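Local coordinates for ribonucleoside-diphosphate reductase (Pseudomonas aeruginosa, PDB 5IM3), which probably catalyses the reduction of ribonucleoside diphosphates to deoxyribonucleotides for DNA synthesis, under allosteric control by bound nucleotides, at residues T167-A172 / A224-D229; N218-T223 / Q294-G299. All blocks are in the same frame, centred on the assembly; numbering follows the deposited sequence.

Contact 1 (T167-A172 / A224-D229); sequences TIISEA and ARLLMD
The carbonyl oxygen of Ala172 meets the guanidinium of Arg225 obliquely, tilted 33° out of the guanidinium plane. NH1 donates to that oxygen, with Arg225 NH1 and Ala172 O 2.9 Å apart. The bond is bent, 131° at the hydrogen, and NH1 sits above the plane of the carbonyl. Glu171 O is a more distant oblique neighbour. At the Asp229 carboxylate, OD2 lies 4.1 Å from Ile168 CD1 and OD1 lies 4.1 Å from Ile168 CG2. The two side chains cross at about a right angle.

The arginine chain runs extended from CG to NE, and its apolar part also packs on Ala172. The two CB atoms of Ala172 and Arg225 are 3.9 Å apart. Leu226 supplies the apolar centre. Its CD2 lies 3.9 Å from Ala172 CB and 4.2 Å from Ile169 CG2. Leu205 of helix 198-210 touches both isoleucines, and Ala209 of the same helix touches Leu226.

Helices 162-173 and 219-239 pack here in a largely antiparallel sense. Their local axes approach to 9.2 Å at an angle of 142°. This is interhelical packing within the second ATP cone, away from the bound dATP sites.

The polar groups have further partners. Arg225 NH1 also bonds Glu174 O, and NH2 bonds Gln293 O from the loop before helix 297-307. Asp229 forms salt bridges with Arg232 and Arg164. The contact thus combines a small aliphatic cluster of Ala172, Ile169 and Leu226 with an arginine that binds Ala172 O and Glu174 O at the end of helix 162-173. The guanidinium's positive charge would probably interact favourably with the partial negative charge at this C-terminal end.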
loop_
_atom_site.group_PDB
_atom_site.type_symbol
_atom_site.label_atom_id
_atom_site.label_comp_id
_atom_site.label_asym_id
_atom_site.label_seq_id
_atom_site.Cartn_x
_atom_site.Cartn_y
_atom_site.Cartn_z
ATOM N N THR A 167 -21.247 -38.319 50.479
ATOM C CA THR A 167 -21.214 -37.244 51.466
ATOM C C THR A 167 -20.512 -36.006 50.920
ATOM O O THR A 167 -20.998 -34.883 51.097
ATOM C CB THR A 167 -20.526 -37.722 52.744
ATOM O OG1 THR A 167 -21.175 -38.905 53.226
ATOM C CG2 THR A 167 -20.584 -36.641 53.819
ATOM N N ILE A 168 -19.365 -36.185 50.259
ATOM C CA ILE A 168 -18.599 -35.031 49.800
ATOM C C ILE A 168 -19.302 -34.342 48.636
ATOM O O ILE A 168 -19.267 -33.112 48.516
ATOM C CB ILE A 168 -17.160 -35.444 49.431
ATOM C CG1 ILE A 168 -17.156 -36.506 48.329
ATOM C CG2 ILE A 168 -16.422 -35.955 50.664
ATOM C CD1 ILE A 168 -15.772 -36.817 47.791
ATOM N N ILE A 169 -19.955 -35.113 47.760
ATOM C CA ILE A 169 -20.606 -34.491 46.611
ATOM C C ILE A 169 -21.885 -33.786 47.043
ATOM O O ILE A 169 -22.290 -32.793 46.428
ATOM C CB ILE A 169 -20.878 -35.526 45.500
ATOM C CG1 ILE A 169 -22.003 -36.480 45.897
ATOM C CG2 ILE A 169 -19.617 -36.306 45.168
ATOM C CD1 ILE A 169 -23.335 -36.148 45.247
ATOM N N SER A 170 -22.535 -34.271 48.103
ATOM C CA SER A 170 -23.730 -33.599 48.603
ATOM C C SER A 170 -23.362 -32.311 49.326
ATOM O O SER A 170 -23.956 -31.255 49.080
ATOM C CB SER A 170 -24.513 -34.531 49.527
ATOM O OG SER A 170 -25.701 -33.905 49.981
ATOM N N GLU A 171 -22.379 -32.378 50.226
ATOM C CA GLU A 171 -21.882 -31.168 50.867
ATOM C C GLU A 171 -21.289 -30.194 49.855
ATOM O O GLU A 171 -21.173 -29.002 50.155
ATOM C CB GLU A 171 -20.845 -31.529 51.935
ATOM C CG GLU A 171 -21.419 -32.332 53.106
ATOM C CD GLU A 171 -20.394 -32.632 54.191
ATOM O OE1 GLU A 171 -19.183 -32.430 53.950
ATOM O OE2 GLU A 171 -20.805 -33.070 55.288
ATOM N N ALA A 172 -20.922 -30.672 48.662
ATOM C CA ALA A 172 -20.396 -29.791 47.625
ATOM C C ALA A 172 -21.513 -29.088 46.861
ATOM O O ALA A 172 -21.395 -27.899 46.544
ATOM C CB ALA A 172 -19.516 -30.584 46.658
ATOM N N ALA A 224 -14.605 -26.442 43.092
ATOM C CA ALA A 224 -13.664 -26.047 44.136
ATOM C C ALA A 224 -13.877 -26.857 45.408
ATOM O O ALA A 224 -12.910 -27.273 46.057
ATOM C CB ALA A 224 -13.802 -24.553 44.427
ATOM N N ARG A 225 -15.137 -27.092 45.782
ATOM C CA ARG A 225 -15.416 -27.822 47.013
ATOM C C ARG A 225 -14.948 -29.268 46.924
ATOM O O ARG A 225 -14.534 -29.846 47.935
ATOM C CB ARG A 225 -16.907 -27.749 47.331
ATOM C CG ARG A 225 -17.382 -26.335 47.610
ATOM C CD ARG A 225 -18.887 -26.258 47.730
ATOM N NE ARG A 225 -19.359 -24.878 47.714
ATOM C CZ ARG A 225 -20.631 -24.518 47.844
ATOM N NH1 ARG A 225 -21.577 -25.437 48.006
ATOM N NH2 ARG A 225 -20.958 -23.235 47.812
ATOM N N LEU A 226 -14.992 -29.863 45.731
ATOM C CA LEU A 226 -14.482 -31.219 45.562
ATOM C C LEU A 226 -12.962 -31.253 45.665
ATOM O O LEU A 226 -12.398 -32.129 46.333
ATOM C CB LEU A 226 -14.949 -31.788 44.222
ATOM C CG LEU A 226 -16.465 -31.964 44.079
ATOM C CD1 LEU A 226 -16.842 -32.320 42.647
ATOM C CD2 LEU A 226 -16.978 -33.021 45.046
ATOM N N LEU A 227 -12.280 -30.306 45.014
ATOM C CA LEU A 227 -10.825 -30.236 45.107
ATOM C C LEU A 227 -10.363 -30.050 46.546
ATOM O O LEU A 227 -9.277 -30.511 46.915
ATOM C CB LEU A 227 -10.303 -29.092 44.234
ATOM C CG LEU A 227 -8.800 -28.806 44.301
ATOM C CD1 LEU A 227 -7.993 -30.030 43.887
ATOM C CD2 LEU A 227 -8.449 -27.604 43.428
ATOM N N MET A 228 -11.169 -29.376 47.370
ATOM C CA MET A 228 -10.795 -29.143 48.759
ATOM C C MET A 228 -10.543 -30.446 49.505
ATOM O O MET A 228 -9.787 -30.465 50.483
ATOM C CB MET A 228 -11.894 -28.342 49.455
ATOM C CG MET A 228 -11.469 -27.696 50.761
ATOM S SD MET A 228 -10.525 -26.182 50.503
ATOM C CE MET A 228 -11.796 -25.133 49.789
ATOM N N ASP A 229 -11.168 -31.542 49.066
ATOM C CA ASP A 229 -10.986 -32.818 49.749
ATOM C C ASP A 229 -9.534 -33.275 49.682
ATOM O O ASP A 229 -9.006 -33.830 50.651
ATOM C CB ASP A 229 -11.913 -33.871 49.139
ATOM C CG ASP A 229 -12.245 -34.989 50.109
ATOM O OD1 ASP A 229 -12.542 -34.691 51.286
ATOM O OD2 ASP A 229 -12.209 -36.166 49.694
#

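Contact 2 (N218-T223 / Q294-G299); sequences NYSYVT and QFTYLG
Ser220 OG accepts a hydrogen bond from the backbone N of Tyr297, at 3.2 Å between Tyr297 N and Ser220 OG. The bond is nearly straight, 171° at the hydrogen. OG is anti to the backbone N of Ser220 (chi1 174°), which turns it to the start of helix 297-307. It also lies 3.6 Å from Thr296 CB. Two further hydroxyl bonds stay within their own segments. Thr296 OG1 accepts from Gly299 N. Thr223 OG1 donates to Tyr219 O, which also accepts from Thr223 N.

The aromatic contacts are of two kinds. Thr223 CG2 sits over one face of the Tyr297 ring, offset toward the rim, in a CH-pi contact. The methyl is 3.8 Å from the ring centroid, and Thr223 CG2 comes to 3.5 Å from Tyr297 CD1. Tyr221 instead meets backbone carbonyls through CD1 and CE1. Gln294 O lies at the ring edge, 3.6 Å from Tyr221 CE1. Phe295 O is oblique to the ring, 3.5 Å from Tyr221 CD1.

Apolar packing adds Thr296 CG2, which meets Tyr221 CE1 at 3.8 Å. Val206 of helix 198-210 touches both Thr223 and Tyr297. Phe295 packs edge-to-face with Phe351 and touches Phe323 of helix 319-330.

Thr296 is a classic threonine N-cap: its hydroxyl takes the N-H of the third residue after it. With the Ser220 bond to the first helical N-H, the start of helix 297-307 is held from both segments. This capped helix start joins the second ATP cone to the all-alpha domain of the reductase.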
loop_
_atom_site.group_PDB
_atom_site.type_symbol
_atom_site.label_atom_id
_atom_site.label_comp_id
_atom_site.label_asym_id
_atom_site.label_seq_id
_atom_site.Cartn_x
_atom_site.Cartn_y
_atom_site.Cartn_z
ATOM N N ASN A 218 -22.596 -22.334 38.508
ATOM C CA ASN A 218 -22.516 -22.718 39.913
ATOM C C ASN A 218 -21.692 -23.980 40.126
ATOM O O ASN A 218 -21.264 -24.241 41.256
ATOM C CB ASN A 218 -23.918 -22.910 40.490
ATOM C CG ASN A 218 -24.605 -21.594 40.794
ATOM O OD1 ASN A 218 -23.962 -20.625 41.194
ATOM N ND2 ASN A 218 -25.917 -21.552 40.604
ATOM N N TYR A 219 -21.449 -24.765 39.075
ATOM C CA TYR A 219 -20.559 -25.911 39.209
ATOM C C TYR A 219 -19.128 -25.499 39.519
ATOM O O TYR A 219 -18.360 -26.318 40.035
ATOM C CB TYR A 219 -20.593 -26.759 37.940
ATOM C CG TYR A 219 -21.824 -27.625 37.849
ATOM C CD1 TYR A 219 -21.958 -28.753 38.644
ATOM C CD2 TYR A 219 -22.855 -27.312 36.979
ATOM C CE1 TYR A 219 -23.086 -29.544 38.569
ATOM C CE2 TYR A 219 -23.984 -28.100 36.898
ATOM C CZ TYR A 219 -24.092 -29.216 37.696
ATOM O OH TYR A 219 -25.209 -30.008 37.630
ATOM N N SER A 220 -18.747 -24.257 39.210
ATOM C CA SER A 220 -17.428 -23.777 39.606
ATOM C C SER A 220 -17.246 -23.879 41.114
ATOM O O SER A 220 -16.194 -24.321 41.592
ATOM C CB SER A 220 -17.226 -22.337 39.133
ATOM O OG SER A 220 -16.003 -21.807 39.620
ATOM N N TYR A 221 -18.263 -23.481 41.881
ATOM C CA TYR A 221 -18.206 -23.665 43.328
ATOM C C TYR A 221 -18.132 -25.142 43.682
ATOM O O TYR A 221 -17.370 -25.541 44.569
ATOM C CB TYR A 221 -19.420 -23.018 43.993
ATOM C CG TYR A 221 -19.596 -21.548 43.688
ATOM C CD1 TYR A 221 -18.763 -20.594 44.259
ATOM C CD2 TYR A 221 -20.605 -21.114 42.840
ATOM C CE1 TYR A 221 -18.925 -19.248 43.985
ATOM C CE2 TYR A 221 -20.775 -19.772 42.560
ATOM C CZ TYR A 221 -19.933 -18.844 43.135
ATOM O OH TYR A 221 -20.103 -17.508 42.858
ATOM N N VAL A 222 -18.919 -25.974 42.992
ATOM C CA VAL A 222 -18.891 -27.412 43.243
ATOM C C VAL A 222 -17.511 -27.974 42.938
ATOM O O VAL A 222 -16.996 -28.829 43.667
ATOM C CB VAL A 222 -19.979 -28.122 42.414
ATOM C CG1 VAL A 222 -19.963 -29.623 42.684
ATOM C CG2 VAL A 222 -21.354 -27.532 42.706
ATOM N N THR A 223 -16.899 -27.513 41.847
ATOM C CA THR A 223 -15.574 -28.000 41.479
ATOM C C THR A 223 -14.549 -27.664 42.556
ATOM O O THR A 223 -13.713 -28.502 42.911
ATOM C CB THR A 223 -15.156 -27.406 40.135
ATOM O OG1 THR A 223 -16.193 -27.623 39.169
ATOM C CG2 THR A 223 -13.873 -28.049 39.640
ATOM N N GLN A 294 -17.266 -20.577 49.685
ATOM C CA GLN A 294 -17.327 -19.375 48.861
ATOM C C GLN A 294 -16.447 -19.459 47.622
ATOM O O GLN A 294 -16.647 -18.681 46.686
ATOM C CB GLN A 294 -16.907 -18.152 49.683
ATOM C CG GLN A 294 -17.713 -17.938 50.955
ATOM C CD GLN A 294 -17.098 -16.896 51.866
ATOM O OE1 GLN A 294 -16.004 -16.390 51.604
ATOM N NE2 GLN A 294 -17.797 -16.570 52.948
ATOM N N PHE A 295 -15.497 -20.388 47.589
ATOM C CA PHE A 295 -14.432 -20.356 46.597
ATOM C C PHE A 295 -14.918 -20.800 45.225
ATOM O O PHE A 295 -15.595 -21.826 45.091
ATOM C CB PHE A 295 -13.270 -21.244 47.033
ATOM C CG PHE A 295 -12.355 -20.599 48.027
ATOM C CD1 PHE A 295 -11.525 -19.559 47.645
ATOM C CD2 PHE A 295 -12.314 -21.038 49.339
ATOM C CE1 PHE A 295 -10.678 -18.963 48.554
ATOM C CE2 PHE A 295 -11.470 -20.445 50.252
ATOM C CZ PHE A 295 -10.651 -19.407 49.861
ATOM N N THR A 296 -14.564 -20.021 44.209
ATOM C CA THR A 296 -14.600 -20.487 42.835
ATOM C C THR A 296 -13.394 -21.383 42.571
ATOM O O THR A 296 -12.400 -21.364 43.305
ATOM C CB THR A 296 -14.592 -19.307 41.863
ATOM O OG1 THR A 296 -13.359 -18.585 41.999
ATOM C CG2 THR A 296 -15.754 -18.369 42.147
ATOM N N TYR A 297 -13.492 -22.181 41.507
ATOM C CA TYR A 297 -12.396 -23.080 41.161
ATOM C C TYR A 297 -11.121 -22.299 40.868
ATOM O O TYR A 297 -10.027 -22.695 41.292
ATOM C CB TYR A 297 -12.793 -23.943 39.965
ATOM C CG TYR A 297 -11.757 -24.965 39.565
ATOM C CD1 TYR A 297 -11.239 -25.858 40.494
ATOM C CD2 TYR A 297 -11.312 -25.051 38.252
ATOM C CE1 TYR A 297 -10.295 -26.800 40.130
ATOM C CE2 TYR A 297 -10.370 -25.992 37.878
ATOM C CZ TYR A 297 -9.865 -26.863 38.822
ATOM O OH TYR A 297 -8.928 -27.802 38.458
ATOM N N LEU A 298 -11.243 -21.177 40.159
ATOM C CA LEU A 298 -10.067 -20.379 39.836
ATOM C C LEU A 298 -9.479 -19.733 41.083
ATOM O O LEU A 298 -8.254 -19.640 41.222
ATOM C CB LEU A 298 -10.430 -19.316 38.802
ATOM C CG LEU A 298 -9.301 -18.369 38.391
ATOM C CD1 LEU A 298 -8.147 -19.141 37.769
ATOM C CD2 LEU A 298 -9.814 -17.306 37.432
ATOM N N GLY A 299 -10.334 -19.281 42.002
ATOM C CA GLY A 299 -9.832 -18.640 43.206
ATOM C C GLY A 299 -9.039 -19.588 44.086
ATOM O O GLY A 299 -7.983 -19.224 44.612
#

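The centres of contact 1 and contact 2 lie about 10 Å apart, and both use helix 219-239. Contact 2 takes the beginning of this helix and contact 1 the next turns. Along the chain the order is 167-172, 218-223, 224-229, 294-299, so the two pairings cross. The contacts touch through Ala224 CB, 3.3 Å from Phe295 O, and through Val222 CG2, which packs on Ala172 O. Contact 1 stays inside the second ATP cone, joining helix 219-239 to helix 162-173. Contact 2 carries the same helix to helix 297-307. Sharing helix 219-239 is consistent with a role in joining the second ATP cone to the all-alpha domain.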